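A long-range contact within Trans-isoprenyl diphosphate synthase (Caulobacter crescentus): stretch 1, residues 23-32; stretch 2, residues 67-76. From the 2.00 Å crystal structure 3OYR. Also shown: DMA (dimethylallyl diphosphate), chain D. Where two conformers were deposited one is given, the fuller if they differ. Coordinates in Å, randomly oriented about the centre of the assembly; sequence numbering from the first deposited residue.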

# COMPACT_ATOMS: atom_id res chain seq x y z
N SER B 23 -18.57 24.55 -9.16
CA SER B 23 -18.76 24.30 -7.73
C SER B 23 -18.84 22.80 -7.55
O SER B 23 -18.95 22.07 -8.53
N VAL B 24 -18.79 22.32 -6.30
CA VAL B 24 -19.07 20.90 -6.04
C VAL B 24 -20.51 20.69 -5.61
O VAL B 24 -20.97 19.55 -5.54
N ASP B 25 -21.20 21.80 -5.33
CA ASP B 25 -22.48 21.79 -4.63
C ASP B 25 -23.52 20.86 -5.23
O ASP B 25 -24.14 20.10 -4.49
N ARG B 26 -23.67 20.89 -6.55
CA ARG B 26 -24.66 20.05 -7.23
C ARG B 26 -24.28 18.56 -7.13
O ARG B 26 -25.14 17.71 -6.86
N LEU B 27 -23.00 18.26 -7.34
CA LEU B 27 -22.48 16.90 -7.19
C LEU B 27 -22.78 16.34 -5.79
O LEU B 27 -23.35 15.27 -5.66
N VAL B 28 -22.42 17.09 -4.76
CA VAL B 28 -22.57 16.69 -3.37
C VAL B 28 -24.03 16.41 -3.02
O VAL B 28 -24.35 15.37 -2.40
N ARG B 29 -24.90 17.29 -3.48
CA ARG B 29 -26.34 17.17 -3.26
C ARG B 29 -26.94 15.97 -4.00
O ARG B 29 -27.70 15.20 -3.41
N LEU B 30 -26.59 15.79 -5.27
CA LEU B 30 -27.06 14.62 -6.02
C LEU B 30 -26.56 13.29 -5.42
O LEU B 30 -27.27 12.28 -5.47
N ALA B 31 -25.37 13.32 -4.83
CA ALA B 31 -24.71 12.10 -4.35
C ALA B 31 -24.94 11.81 -2.85
O ALA B 31 -24.52 10.76 -2.35
N GLU B 32 -25.61 12.74 -2.16
CA GLU B 32 -25.90 12.66 -0.73
C GLU B 32 -26.34 11.27 -0.27
O GLU B 32 -25.73 10.72 0.64
N ARG B 67 -13.61 14.53 -0.71
CA ARG B 67 -14.24 13.28 -1.14
C ARG B 67 -14.56 13.25 -2.63
O ARG B 67 -15.49 12.57 -3.05
N LEU B 68 -13.77 13.98 -3.43
CA LEU B 68 -14.01 14.08 -4.88
C LEU B 68 -13.89 12.74 -5.57
O LEU B 68 -14.67 12.42 -6.47
N ARG B 69 -12.94 11.94 -5.11
CA ARG B 69 -12.75 10.63 -5.71
C ARG B 69 -13.93 9.67 -5.55
O ARG B 69 -14.43 9.19 -6.59
N PRO B 70 -14.42 9.43 -4.29
CA PRO B 70 -15.67 8.62 -4.20
C PRO B 70 -16.88 9.26 -4.86
O PRO B 70 -17.73 8.53 -5.39
N LEU B 71 -16.98 10.60 -4.80
CA LEU B 71 -18.02 11.34 -5.49
C LEU B 71 -18.04 11.04 -6.98
O LEU B 71 -19.11 10.87 -7.58
N MET B 72 -16.85 10.98 -7.57
CA MET B 72 -16.75 10.68 -9.00
C MET B 72 -17.16 9.25 -9.32
O MET B 72 -17.82 9.03 -10.33
N THR B 73 -16.80 8.30 -8.46
CA THR B 73 -17.28 6.93 -8.60
C THR B 73 -18.80 6.92 -8.56
O THR B 73 -19.45 6.31 -9.42
N VAL B 74 -19.37 7.60 -7.56
CA VAL B 74 -20.84 7.71 -7.44
C VAL B 74 -21.45 8.36 -8.70
O VAL B 74 -22.33 7.78 -9.34
N ALA B 75 -20.96 9.53 -9.07
CA ALA B 75 -21.42 10.22 -10.30
C ALA B 75 -21.34 9.36 -11.57
O ALA B 75 -22.30 9.33 -12.37
N ALA B 76 -20.23 8.64 -11.73
CA ALA B 76 -20.03 7.82 -12.92
C ALA B 76 -21.00 6.66 -12.95
O ALA B 76 -21.51 6.32 -14.02

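The two stretches meet through a purely apolar contact: no hydrogen bond crosses between them, and 327 Å² of surface is buried in total. Their helices cross at 65°, with axes 10.0 Å apart at closest approach, a spacing filled by leucine, valine and alanine side chains.

Arg-67 occupies the N-cap position of the second helix, and its side chain takes no part in the contact. Packing begins at Leu-68. Its CA-to-CB bond points sideways, but the m,t rotamer carries the end of the chain nearer to stretch 1, so that CD2 lies 3.8 Å from CG1 of Val-24, an m rotamer directed toward the second stretch.

Arg-69 is out of reach of stretch 1 and serves the ligand instead. Its NH1 donates a nearly linear hydrogen bond to O1A of dimethylallyl diphosphate (2.8 Å), with the oxygen at the edge of the guanidinium, near its plane. Pro-70 likewise makes no contact with stretch 1.

Leu-71 is the centre of the interface. Pointing toward stretch 1 in an m,t rotamer, it touches three residues of the first helix: its CB is 4.0 Å from Leu-27 CD2, its CD1 3.9 Å from Val-28 CG2, and its CD2 3.6 Å from Ala-31 CB. Val-28 (t) points sideways and remains exposed, whereas Leu-27 and Ala-31 point toward stretch 2 and are buried.

Met-72 points away, and Thr-73 lies beyond reach, its OG1 hydrogen-bonded elsewhere in the structure. One turn after Leu-71, the inward face resumes. Val-74, a t rotamer, places CG1 3.7 Å from CB of Ala-31, whose methyl thus contacts both Leu-71 and Val-74. Ala-75 also points inward; its CB meets CD1 of Leu-27 (t,p) at 3.7 Å. Ala-76 is again out of reach.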

# COMPACT_ATOMS: atom_id res chain seq x y z
CB SER B 23 -20.06 24.94 -7.23
OG SER B 23 -21.13 24.64 -8.10
CB VAL B 24 -18.13 20.26 -4.98
CG1 VAL B 24 -16.76 20.12 -5.54
CG2 VAL B 24 -18.09 21.07 -3.68
CB ASP B 25 -23.08 23.21 -4.50
CG ASP B 25 -22.31 24.11 -3.52
OD1 ASP B 25 -21.24 23.71 -2.99
OD2 ASP B 25 -22.79 25.25 -3.29
CB ARG B 26 -24.80 20.48 -8.70
CG ARG B 26 -25.83 19.71 -9.51
CD ARG B 26 -25.89 20.24 -10.93
NE ARG B 26 -25.78 21.70 -10.95
CZ ARG B 26 -26.81 22.53 -11.00
NH1 ARG B 26 -26.61 23.84 -11.00
NH2 ARG B 26 -28.05 22.05 -11.05
CB LEU B 27 -20.97 16.85 -7.49
CG LEU B 27 -20.31 15.46 -7.50
CD1 LEU B 27 -21.13 14.42 -8.28
CD2 LEU B 27 -18.94 15.55 -8.09
CB VAL B 28 -21.97 17.77 -2.47
CG1 VAL B 28 -22.37 17.58 -0.99
CG2 VAL B 28 -20.47 17.77 -2.63
CB ARG B 29 -27.00 18.45 -3.72
CG ARG B 29 -28.40 18.66 -3.26
CD ARG B 29 -28.78 20.11 -3.51
NE ARG B 29 -28.87 20.43 -4.94
CZ ARG B 29 -28.14 21.34 -5.58
NH1 ARG B 29 -27.24 22.10 -4.95
NH2 ARG B 29 -28.34 21.52 -6.87
CB LEU B 30 -26.63 14.71 -7.48
CG LEU B 30 -27.38 15.72 -8.36
CD1 LEU B 30 -26.55 15.93 -9.62
CD2 LEU B 30 -28.81 15.24 -8.69
CB ALA B 31 -23.23 12.16 -4.65
CB GLU B 32 -26.95 13.71 -0.36
CG GLU B 32 -27.23 13.85 1.14
CD GLU B 32 -28.11 15.05 1.48
OE1 GLU B 32 -28.89 15.51 0.61
OE2 GLU B 32 -28.02 15.55 2.63
CB ARG B 67 -15.49 12.98 -0.30
CG ARG B 67 -15.18 12.91 1.20
CD ARG B 67 -14.44 11.60 1.53
NE ARG B 67 -14.40 11.38 2.97
CZ ARG B 67 -13.48 11.91 3.78
NH1 ARG B 67 -12.50 12.66 3.28
NH2 ARG B 67 -13.54 11.68 5.08
CB LEU B 68 -13.05 15.09 -5.54
CG LEU B 68 -13.11 16.54 -5.06
CD1 LEU B 68 -12.28 17.44 -5.95
CD2 LEU B 68 -14.55 17.07 -4.99
CB ARG B 69 -11.40 10.04 -5.34
CG ARG B 69 -10.24 10.76 -6.00
CD ARG B 69 -9.05 10.61 -5.12
NE ARG B 69 -7.94 11.47 -5.48
CZ ARG B 69 -7.76 12.69 -5.01
NH1 ARG B 69 -8.64 13.23 -4.16
NH2 ARG B 69 -6.71 13.38 -5.41
CB PRO B 70 -15.91 8.45 -2.67
CG PRO B 70 -14.99 9.44 -2.00
CD PRO B 70 -13.83 9.65 -2.96
CB LEU B 71 -17.88 12.87 -5.29
CG LEU B 71 -18.38 13.42 -3.96
CD1 LEU B 71 -18.05 14.92 -3.81
CD2 LEU B 71 -19.84 13.15 -3.78
CB MET B 72 -15.38 11.05 -9.55
CG MET B 72 -15.27 12.53 -9.82
SD MET B 72 -13.58 13.12 -9.94
CE MET B 72 -13.08 12.14 -11.38
CB THR B 73 -16.73 6.01 -7.48
OG1 THR B 73 -15.31 6.03 -7.49
CG2 THR B 73 -17.24 4.56 -7.65
CB VAL B 74 -21.26 8.46 -6.14
CG1 VAL B 74 -22.74 8.84 -6.23
CG2 VAL B 74 -20.99 7.58 -4.92
CB ALA B 75 -20.67 11.54 -10.50
CB ALA B 76 -18.61 7.29 -12.98
C1 DMA D . -4.52 15.71 -2.13
O1 DMA D . -5.84 15.46 -2.61
C2 DMA D . -3.85 14.85 -3.14
C3 DMA D . -3.38 15.33 -4.29
C4 DMA D . -3.35 16.80 -4.62
C5 DMA D . -2.82 14.33 -5.26
PA DMA D . -7.14 16.36 -2.35
O1A DMA D . -8.35 15.79 -3.07
O2A DMA D . -6.80 17.79 -2.68
O3A DMA D . -7.22 16.15 -0.75
PB DMA D . -8.51 15.95 0.21
O1B DMA D . -8.92 14.50 0.08
O2B DMA D . -7.81 16.25 1.52
O3B DMA D . -9.59 16.92 -0.19